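Local coordinates for protein thiol-disulfide oxidoreductase (Bacteroides thetaiotaomicron, PDB 3FW2) that belongs to the TlpA-like family of putative thiol-disulfide oxidoreductases, this chain being its C-terminal, thioredoxin-like domain, at residues I75-D80 with G102-E107; P17-E22 with Q82-A87; F40-N45 with Y115-N120. All blocks are in the same frame, centred on the assembly; numbering follows the deposited sequence. Where two conformers were deposited one is given.

Contact 1: residues I75-D80 with G102-E107; sequences ISLDVD and GGLNSE
L77 and V79 reach across to the loop around G103 from the loop just after strand 70-76. L77 carries its CG anti to the carbonyl carbon (chi1 -54°), which brings the branched end to the G103 loop, where its two methyls find different partners. CD1 meets CD2 of L104 at 4.0 Å, the two side chains crossing at about a right angle, while CD2 lies 3.8 Å from G103 O and also near CB of S106. L104 starts out pointing away, and only its end comes back to L77. V79, CG1 likewise anti to its carbonyl carbon, lays that methyl 3.6 Å from G103 CA. A side chain at G103 would collide with it, and the positive phi of G103 (67°) suits a residue without one. L77 O, which also accepts from W44 NE1, receives a CA-H...O contact from G103 CA. The two loops follow the C-terminal ends of the parallel strands 70-76 and 96-98 in the central sheet of the thioredoxin fold. A water links them through the backbone: it accepts from G103 N at 2.8 Å and lies 2.7 Å from D78 O, to which it can donate, S76 O being a longer alternative. S76, its OG anti to the backbone N, closes an ST turn by accepting from D78 N at 2.9 Å. The same hydroxyl donates to D78 OD2 at 2.7 Å from above the carboxylate plane; D78 OD1 is bonded to S43, so both carboxylate oxygens are held. S106 OG turns to D100, and L104 packs against K116 of the second subunit.

Contact 2: residues P17-E22 with Q82-A87; sequences PNAKGE and QQWKDA
A beta hairpin, strands 16-17 and 23-24 joined by a type I turn from N18 to G21, sets the side of its tip against helix 81-90. Two consecutive helix residues receive it. W84 has CG anti to its backbone N (chi1 174°), which sends the indole toward the hairpin. Its outer corner does the touching: CH2 lies 3.8 Å from A19 N and 4.3 Å from A19 CB, while N18 C sits at the ring edge, near the ring plane. K85 leaves the helix beside it with CG anti to the carbonyl carbon, then runs fully extended, so that its far end draws level with A19. There CE packs on A19 CB at 4.1 Å, and NZ stands 3.7 Å from A19 O. A19 is thus met by a flat aromatic corner and an aliphatic chain, and the join is one of van der Waals packing. At the pyrrole end, away from the hairpin, the W84 ring meets that of W41 with planes at about 35°. N18 points away from the helix and braces the turn from within: its OD1 accepts from E22 N at 3.0 Å, and its ND2, also bonded to E96, donates to E22 OE2 at 2.8 Å, almost straight at 173° but from well above the carboxylate plane.

Contact 3: residues F40-N45 with Y115-N120; sequences FWASWN and YKIPAN
I117 is the knob here, and the loop after strand 35-41 forms the hollow. Its CG1 branch takes the crowded place between backbone N and carbonyl carbon (chi1 45°), which pushes CD1 in among A42, W44 and N45. I117 CD1 lies 3.8 Å from A42 CB and 3.8 Å from N45 CB, and sits over a face of the W44 indole in a CH-pi contact, 4.3 Å from the centroid of the six-membered ring. A42 CB rests on that same face nearer its rim, so the indole roofs the hollow. The other branch, I117 CG2, packs 4.0 Å from F40 CB. An alanine here would probably leave the W44 face, the A42 methyl and the N45 methylene without their filler and loosen the loop's seat. I117 precedes P118, whose cis peptide bond makes this the cis-proline loop characteristic of the thioredoxin fold, which in the family lies beside the active site; W44-N45 appears to correspond to the start of its WCxxC motif, with N45 in place of the first cysteine. Beyond P118 the sheet takes over: F40 and A119 form an antiparallel hydrogen-bonded pair, F40 N to A119 O at 2.8 Å (177°) and A119 N to F40 O at 3.2 Å. N45 OD1 bonds to ND2 of N45 in the second subunit. P118 packs on helix 48-64, and F40 touches I75 of strand 70-76.

Overall arrangement
Contacts 1 and 3 share the central sheet, where strands 70-76 and 35-41 are neighbours, and contact 1 is nested along the chain within the loop that contact 3 closes. They also interlock directly, since L77 N and W41 O are probably hydrogen-bonded, and both touch the second subunit. Contact 1 is buried and water-bridged; contact 3, partly buried, adds direct strand pairing to its apolar packing. Contact 2 lies nearer the surface, joins a hairpin tip to helix 81-90, and relies on packing alone between its segments. Its helix reaches the others, W84 touching S76 and D78 of contact 1 and A87 packing on W41 and S43 of contact 3.

Contact 1: residues I75-D80 with G102-E107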
loop_
_atom_site.group_PDB
_atom_site.type_symbol
_atom_site.label_atom_id
_atom_site.label_comp_id
_atom_site.label_asym_id
_atom_site.label_seq_id
_atom_site.Cartn_x
_atom_site.Cartn_y
_atom_site.Cartn_z
ATOM N N ILE A 75 1.801 4.339 12.729
ATOM C CA ILE A 75 1.763 2.927 12.396
ATOM C C ILE A 75 2.302 2.726 10.995
ATOM O O ILE A 75 1.740 3.241 10.015
ATOM C CB ILE A 75 0.359 2.371 12.487
ATOM C CG1 ILE A 75 -0.177 2.510 13.929
ATOM C CG2 ILE A 75 0.355 0.924 12.023
ATOM C CD1 ILE A 75 -1.540 1.942 14.194
ATOM N N SER A 76 3.413 2.020 10.884
ATOM C CA SER A 76 3.998 1.750 9.585
ATOM C C SER A 76 3.571 0.426 8.999
ATOM O O SER A 76 3.432 -0.573 9.727
ATOM C CB SER A 76 5.508 1.754 9.652
ATOM O OG SER A 76 6.084 1.428 8.373
ATOM N N LEU A 77 3.435 0.421 7.680
ATOM C CA LEU A 77 3.210 -0.787 6.902
ATOM C C LEU A 77 4.491 -1.273 6.219
ATOM O O LEU A 77 4.455 -2.023 5.225
ATOM C CB LEU A 77 2.046 -0.586 5.919
ATOM C CG LEU A 77 0.766 -0.117 6.589
ATOM C CD1 LEU A 77 -0.289 0.072 5.495
ATOM C CD2 LEU A 77 0.258 -1.072 7.698
ATOM N N ASP A 78 5.637 -0.882 6.751
ATOM C CA ASP A 78 6.912 -1.444 6.319
ATOM C C ASP A 78 7.006 -2.960 6.598
ATOM O O ASP A 78 6.386 -3.497 7.552
ATOM C CB ASP A 78 8.076 -0.776 7.035
ATOM C CG ASP A 78 8.497 0.510 6.391
ATOM O OD1 ASP A 78 8.972 0.436 5.250
ATOM O OD2 ASP A 78 8.372 1.574 7.005
ATOM N N VAL A 79 7.826 -3.615 5.789
ATOM C CA VAL A 79 8.172 -5.035 5.993
ATOM C C VAL A 79 9.589 -5.218 6.463
ATOM O O VAL A 79 9.941 -6.295 6.987
ATOM C CB VAL A 79 7.977 -5.833 4.726
ATOM C CG1 VAL A 79 6.427 -5.937 4.427
ATOM C CG2 VAL A 79 8.822 -5.263 3.599
ATOM N N ASP A 80 10.408 -4.181 6.328
ATOM C CA ASP A 80 11.844 -4.228 6.639
ATOM C C ASP A 80 12.135 -3.316 7.845
ATOM O O ASP A 80 11.923 -2.085 7.811
ATOM C CB ASP A 80 12.661 -3.796 5.441
ATOM C CG ASP A 80 14.192 -3.938 5.662
ATOM O OD1 ASP A 80 14.784 -4.886 5.107
ATOM O OD2 ASP A 80 14.806 -3.102 6.330
ATOM N N GLY A 102 4.286 -6.824 9.062
ATOM C CA GLY A 102 3.385 -7.605 8.186
ATOM C C GLY A 102 3.105 -6.907 6.853
ATOM O O GLY A 102 2.557 -7.507 5.937
ATOM N N GLY A 103 3.420 -5.614 6.770
ATOM C CA GLY A 103 3.140 -4.873 5.542
ATOM C C GLY A 103 1.690 -4.678 5.233
ATOM O O GLY A 103 0.851 -4.487 6.132
ATOM N N LEU A 104 1.309 -4.748 3.941
ATOM C CA LEU A 104 -0.100 -4.737 3.605
ATOM C C LEU A 104 -0.866 -5.921 4.161
ATOM O O LEU A 104 -2.061 -5.908 4.196
ATOM C CB LEU A 104 -0.311 -4.684 2.084
ATOM C CG LEU A 104 0.334 -3.434 1.537
ATOM C CD1 LEU A 104 0.366 -3.437 -0.076
ATOM C CD2 LEU A 104 -0.192 -2.116 2.102
ATOM N N ASN A 105 -0.166 -6.975 4.580
ATOM C CA ASN A 105 -0.807 -8.120 5.266
ATOM C C ASN A 105 -0.868 -7.912 6.811
ATOM O O ASN A 105 -1.282 -8.817 7.540
ATOM C CB ASN A 105 -0.033 -9.416 4.905
ATOM C CG ASN A 105 -0.014 -9.728 3.381
ATOM O OD1 ASN A 105 -1.011 -9.501 2.665
ATOM N ND2 ASN A 105 1.153 -10.237 2.877
ATOM N N SER A 106 -0.368 -6.802 7.334
ATOM C CA SER A 106 -0.461 -6.444 8.770
ATOM C C SER A 106 -1.942 -6.428 9.183
ATOM O O SER A 106 -2.790 -5.787 8.519
ATOM C CB SER A 106 0.171 -5.053 9.055
ATOM O OG SER A 106 0.443 -4.783 10.454
ATOM N N GLU A 107 -2.291 -7.129 10.277
ATOM C CA GLU A 107 -3.710 -7.198 10.659
ATOM C C GLU A 107 -4.321 -5.803 10.822
ATOM O O GLU A 107 -5.468 -5.574 10.474
ATOM C CB GLU A 107 -3.881 -7.965 11.995
ATOM C CG GLU A 107 -3.644 -9.451 11.894
ATOM C CD GLU A 107 -4.640 -10.162 11.014
ATOM O OE1 GLU A 107 -5.861 -10.121 11.276
ATOM O OE2 GLU A 107 -4.187 -10.838 10.082
HETATM O O HOH W 1 3.873 -3.638 8.650
#

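Contact 2: residues P17-E22 with Q82-A87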
loop_
_atom_site.group_PDB
_atom_site.type_symbol
_atom_site.label_atom_id
_atom_site.label_comp_id
_atom_site.label_asym_id
_atom_site.label_seq_id
_atom_site.Cartn_x
_atom_site.Cartn_y
_atom_site.Cartn_z
ATOM N N PRO A 17 4.259 -3.503 18.168
ATOM C CA PRO A 17 5.551 -3.207 18.818
ATOM C C PRO A 17 6.237 -1.932 18.335
ATOM O O PRO A 17 6.227 -1.660 17.121
ATOM C CB PRO A 17 6.401 -4.425 18.450
ATOM C CG PRO A 17 5.856 -4.893 17.137
ATOM C CD PRO A 17 4.389 -4.603 17.187
ATOM N N ASN A 18 6.763 -1.158 19.265
ATOM C CA ASN A 18 7.589 0.003 18.984
ATOM C C ASN A 18 9.028 -0.405 18.640
ATOM O O ASN A 18 9.293 -1.607 18.479
ATOM C CB ASN A 18 7.483 1.044 20.087
ATOM C CG ASN A 18 8.133 0.610 21.387
ATOM O OD1 ASN A 18 8.855 -0.387 21.428
ATOM N ND2 ASN A 18 7.907 1.408 22.444
ATOM N N ALA A 19 9.943 0.546 18.503
ATOM C CA ALA A 19 11.269 0.196 18.032
ATOM C C ALA A 19 12.018 -0.680 19.029
ATOM O O ALA A 19 12.837 -1.499 18.643
ATOM C CB ALA A 19 12.090 1.471 17.675
ATOM N N LYS A 20 11.671 -0.556 20.308
ATOM C CA LYS A 20 12.254 -1.408 21.337
ATOM C C LYS A 20 11.489 -2.710 21.526
ATOM O O LYS A 20 11.825 -3.439 22.411
ATOM C CB LYS A 20 12.258 -0.647 22.650
ATOM C CG LYS A 20 13.143 0.568 22.652
ATOM C CD LYS A 20 12.720 1.461 23.796
ATOM C CE LYS A 20 13.841 2.293 24.393
ATOM N NZ LYS A 20 13.220 3.554 24.986
ATOM N N GLY A 21 10.445 -2.962 20.732
ATOM C CA GLY A 21 9.635 -4.163 20.783
ATOM C C GLY A 21 8.559 -4.199 21.851
ATOM O O GLY A 21 7.955 -5.242 22.085
ATOM N N GLU A 22 8.335 -3.081 22.512
ATOM C CA GLU A 22 7.274 -3.006 23.522
ATOM C C GLU A 22 5.935 -2.885 22.794
ATOM O O GLU A 22 5.790 -2.085 21.877
ATOM C CB GLU A 22 7.411 -1.784 24.427
ATOM C CG GLU A 22 8.759 -1.411 25.052
ATOM C CD GLU A 22 8.710 0.069 25.506
ATOM O OE1 GLU A 22 7.973 0.346 26.477
ATOM O OE2 GLU A 22 9.313 0.965 24.875
ATOM N N GLN A 82 14.929 -2.326 9.357
ATOM C CA GLN A 82 15.978 -1.330 9.224
ATOM C C GLN A 82 15.552 -0.175 8.355
ATOM O O GLN A 82 15.821 0.974 8.708
ATOM C CB GLN A 82 17.312 -1.885 8.690
ATOM C CG GLN A 82 18.457 -0.885 8.948
ATOM C CD GLN A 82 18.649 -0.607 10.451
ATOM O OE1 GLN A 82 18.817 -1.537 11.215
ATOM N NE2 GLN A 82 18.543 0.661 10.877
ATOM N N GLN A 83 14.802 -0.447 7.287
ATOM C CA GLN A 83 14.273 0.628 6.455
ATOM C C GLN A 83 13.306 1.504 7.246
ATOM O O GLN A 83 13.305 2.759 7.086
ATOM C CB GLN A 83 13.650 0.100 5.184
ATOM C CG GLN A 83 14.695 -0.438 4.272
ATOM C CD GLN A 83 14.132 -1.292 3.199
ATOM O OE1 GLN A 83 13.034 -1.051 2.709
ATOM N NE2 GLN A 83 14.888 -2.325 2.807
ATOM N N TRP A 84 12.497 0.868 8.099
ATOM C CA TRP A 84 11.549 1.559 8.963
ATOM C C TRP A 84 12.284 2.467 9.944
ATOM O O TRP A 84 12.012 3.674 10.042
ATOM C CB TRP A 84 10.685 0.531 9.713
ATOM C CG TRP A 84 9.769 1.074 10.727
ATOM C CD1 TRP A 84 8.803 2.006 10.567
ATOM C CD2 TRP A 84 9.756 0.698 12.089
ATOM N NE1 TRP A 84 8.152 2.223 11.760
ATOM C CE2 TRP A 84 8.729 1.431 12.719
ATOM C CE3 TRP A 84 10.522 -0.194 12.843
ATOM C CZ2 TRP A 84 8.420 1.291 14.045
ATOM C CZ3 TRP A 84 10.203 -0.340 14.198
ATOM C CH2 TRP A 84 9.155 0.387 14.781
ATOM N N LYS A 85 13.257 1.922 10.660
ATOM C CA LYS A 85 14.015 2.735 11.594
ATOM C C LYS A 85 14.800 3.847 10.908
ATOM O O LYS A 85 14.945 4.956 11.462
ATOM C CB LYS A 85 15.012 1.859 12.393
ATOM C CG LYS A 85 14.308 0.920 13.370
ATOM C CD LYS A 85 15.332 0.057 14.151
ATOM C CE LYS A 85 14.625 -0.720 15.266
ATOM N NZ LYS A 85 15.604 -1.366 16.217
ATOM N N ASP A 86 15.350 3.559 9.744
ATOM C CA ASP A 86 16.127 4.588 9.033
ATOM C C ASP A 86 15.224 5.787 8.697
ATOM O O ASP A 86 15.673 6.940 8.795
ATOM C CB ASP A 86 16.714 4.041 7.745
ATOM C CG ASP A 86 17.880 3.076 7.982
ATOM O OD1 ASP A 86 18.445 2.967 9.107
ATOM O OD2 ASP A 86 18.264 2.432 6.991
ATOM N N ALA A 87 14.003 5.500 8.229
ATOM C CA ALA A 87 13.025 6.559 7.895
ATOM C C ALA A 87 12.632 7.365 9.120
ATOM O O ALA A 87 12.516 8.625 9.064
ATOM C CB ALA A 87 11.785 5.935 7.176
#

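Contact 3: residues F40-N45 with Y115-N120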
loop_
_atom_site.group_PDB
_atom_site.type_symbol
_atom_site.label_atom_id
_atom_site.label_comp_id
_atom_site.label_asym_id
_atom_site.label_seq_id
_atom_site.Cartn_x
_atom_site.Cartn_y
_atom_site.Cartn_z
ATOM N N PHE A 40 -0.890 6.467 9.395
ATOM C CA PHE A 40 -0.411 5.271 8.724
ATOM C C PHE A 40 0.483 5.661 7.529
ATOM O O PHE A 40 0.174 6.595 6.782
ATOM C CB PHE A 40 -1.572 4.469 8.151
ATOM C CG PHE A 40 -2.503 3.872 9.191
ATOM C CD1 PHE A 40 -2.292 2.610 9.683
ATOM C CD2 PHE A 40 -3.536 4.605 9.705
ATOM C CE1 PHE A 40 -3.150 2.050 10.634
ATOM C CE2 PHE A 40 -4.382 4.034 10.677
ATOM C CZ PHE A 40 -4.162 2.764 11.112
ATOM N N TRP A 41 1.594 4.941 7.369
ATOM C CA TRP A 41 2.599 5.308 6.387
ATOM C C TRP A 41 3.476 4.085 6.129
ATOM O O TRP A 41 3.312 3.030 6.762
ATOM C CB TRP A 41 3.476 6.445 6.938
ATOM C CG TRP A 41 4.322 6.068 8.115
ATOM C CD1 TRP A 41 3.894 5.804 9.388
ATOM C CD2 TRP A 41 5.739 5.827 8.117
ATOM N NE1 TRP A 41 4.948 5.448 10.180
ATOM C CE2 TRP A 41 6.089 5.441 9.438
ATOM C CE3 TRP A 41 6.734 5.933 7.156
ATOM C CZ2 TRP A 41 7.409 5.171 9.806
ATOM C CZ3 TRP A 41 8.033 5.656 7.508
ATOM C CH2 TRP A 41 8.357 5.257 8.818
ATOM N N ALA A 42 4.429 4.227 5.221
ATOM C CA ALA A 42 5.500 3.252 5.076
ATOM C C ALA A 42 6.709 3.865 4.427
ATOM O O ALA A 42 6.607 4.754 3.557
ATOM C CB ALA A 42 5.059 2.041 4.226
ATOM N N SER A 43 7.899 3.385 4.792
ATOM C CA SER A 43 9.115 3.915 4.191
ATOM C C SER A 43 9.221 3.600 2.696
ATOM O O SER A 43 9.902 4.279 1.935
ATOM C CB SER A 43 10.357 3.424 4.974
ATOM O OG SER A 43 10.751 2.131 4.527
ATOM N N TRP A 44 8.598 2.520 2.269
ATOM C CA TRP A 44 8.537 2.156 0.868
ATOM C C TRP A 44 7.541 3.015 0.044
ATOM O O TRP A 44 7.372 2.797 -1.202
ATOM C CB TRP A 44 8.230 0.648 0.713
ATOM C CG TRP A 44 6.972 0.104 1.365
ATOM C CD1 TRP A 44 6.913 -0.643 2.505
ATOM C CD2 TRP A 44 5.630 0.221 0.893
ATOM N NE1 TRP A 44 5.618 -0.994 2.763
ATOM C CE2 TRP A 44 4.810 -0.481 1.785
ATOM C CE3 TRP A 44 5.032 0.845 -0.226
ATOM C CZ2 TRP A 44 3.407 -0.568 1.632
ATOM C CZ3 TRP A 44 3.620 0.749 -0.372
ATOM C CH2 TRP A 44 2.839 0.064 0.554
ATOM N N ASN A 45 6.881 3.988 0.710
ATOM C CA ASN A 45 6.067 4.979 0.012
ATOM C C ASN A 45 6.428 6.385 0.450
ATOM O O ASN A 45 5.655 7.049 1.077
ATOM C CB ASN A 45 4.590 4.691 0.307
ATOM C CG ASN A 45 3.663 5.599 -0.444
ATOM O OD1 ASN A 45 3.810 5.765 -1.627
ATOM N ND2 ASN A 45 2.718 6.176 0.259
ATOM N N TYR A 115 -7.041 1.892 2.654
ATOM C CA TYR A 115 -7.115 1.680 1.238
ATOM C C TYR A 115 -6.016 2.366 0.463
ATOM O O TYR A 115 -5.794 2.057 -0.704
ATOM C CB TYR A 115 -8.491 2.096 0.713
ATOM C CG TYR A 115 -8.874 3.513 0.962
ATOM C CD1 TYR A 115 -8.414 4.546 0.128
ATOM C CD2 TYR A 115 -9.751 3.846 2.016
ATOM C CE1 TYR A 115 -8.826 5.908 0.351
ATOM C CE2 TYR A 115 -10.111 5.193 2.246
ATOM C CZ TYR A 115 -9.678 6.184 1.408
ATOM O OH TYR A 115 -10.059 7.496 1.609
ATOM N N LYS A 116 -5.351 3.297 1.128
ATOM C CA LYS A 116 -4.194 3.976 0.595
ATOM C C LYS A 116 -3.372 4.533 1.735
ATOM O O LYS A 116 -3.891 4.749 2.853
ATOM C CB LYS A 116 -4.600 5.061 -0.432
ATOM C CG LYS A 116 -5.141 6.341 0.126
ATOM C CD LYS A 116 -5.398 7.505 -0.995
ATOM C CE LYS A 116 -4.244 7.653 -1.973
ATOM N NZ LYS A 116 -3.906 9.083 -2.524
ATOM N N ILE A 117 -2.083 4.811 1.471
ATOM C CA ILE A 117 -1.273 5.571 2.435
ATOM C C ILE A 117 -0.686 6.774 1.746
ATOM O O ILE A 117 -0.456 6.750 0.542
ATOM C CB ILE A 117 -0.178 4.728 3.123
ATOM C CG1 ILE A 117 0.554 3.873 2.065
ATOM C CG2 ILE A 117 -0.806 3.881 4.247
ATOM C CD1 ILE A 117 1.898 3.194 2.555
ATOM N N PRO A 118 -0.492 7.872 2.497
ATOM C CA PRO A 118 -0.801 8.039 3.903
ATOM C C PRO A 118 -2.264 7.997 4.224
ATOM O O PRO A 118 -3.141 8.300 3.362
ATOM C CB PRO A 118 -0.265 9.439 4.223
ATOM C CG PRO A 118 -0.255 10.112 2.912
ATOM C CD PRO A 118 0.134 9.076 1.938
ATOM N N ALA A 119 -2.570 7.680 5.483
ATOM C CA ALA A 119 -3.941 7.755 5.990
ATOM C C ALA A 119 -3.836 8.174 7.435
ATOM O O ALA A 119 -2.777 8.043 8.036
ATOM C CB ALA A 119 -4.642 6.329 5.913
ATOM N N ASN A 120 -4.945 8.653 8.013
ATOM C CA ASN A 120 -4.998 8.850 9.456
ATOM C C ASN A 120 -6.408 8.629 10.026
ATOM O O ASN A 120 -7.405 8.478 9.291
ATOM C CB ASN A 120 -4.386 10.186 9.873
ATOM C CG ASN A 120 -5.181 11.358 9.414
ATOM O OD1 ASN A 120 -6.390 11.362 9.565
ATOM N ND2 ASN A 120 -4.490 12.399 8.894
#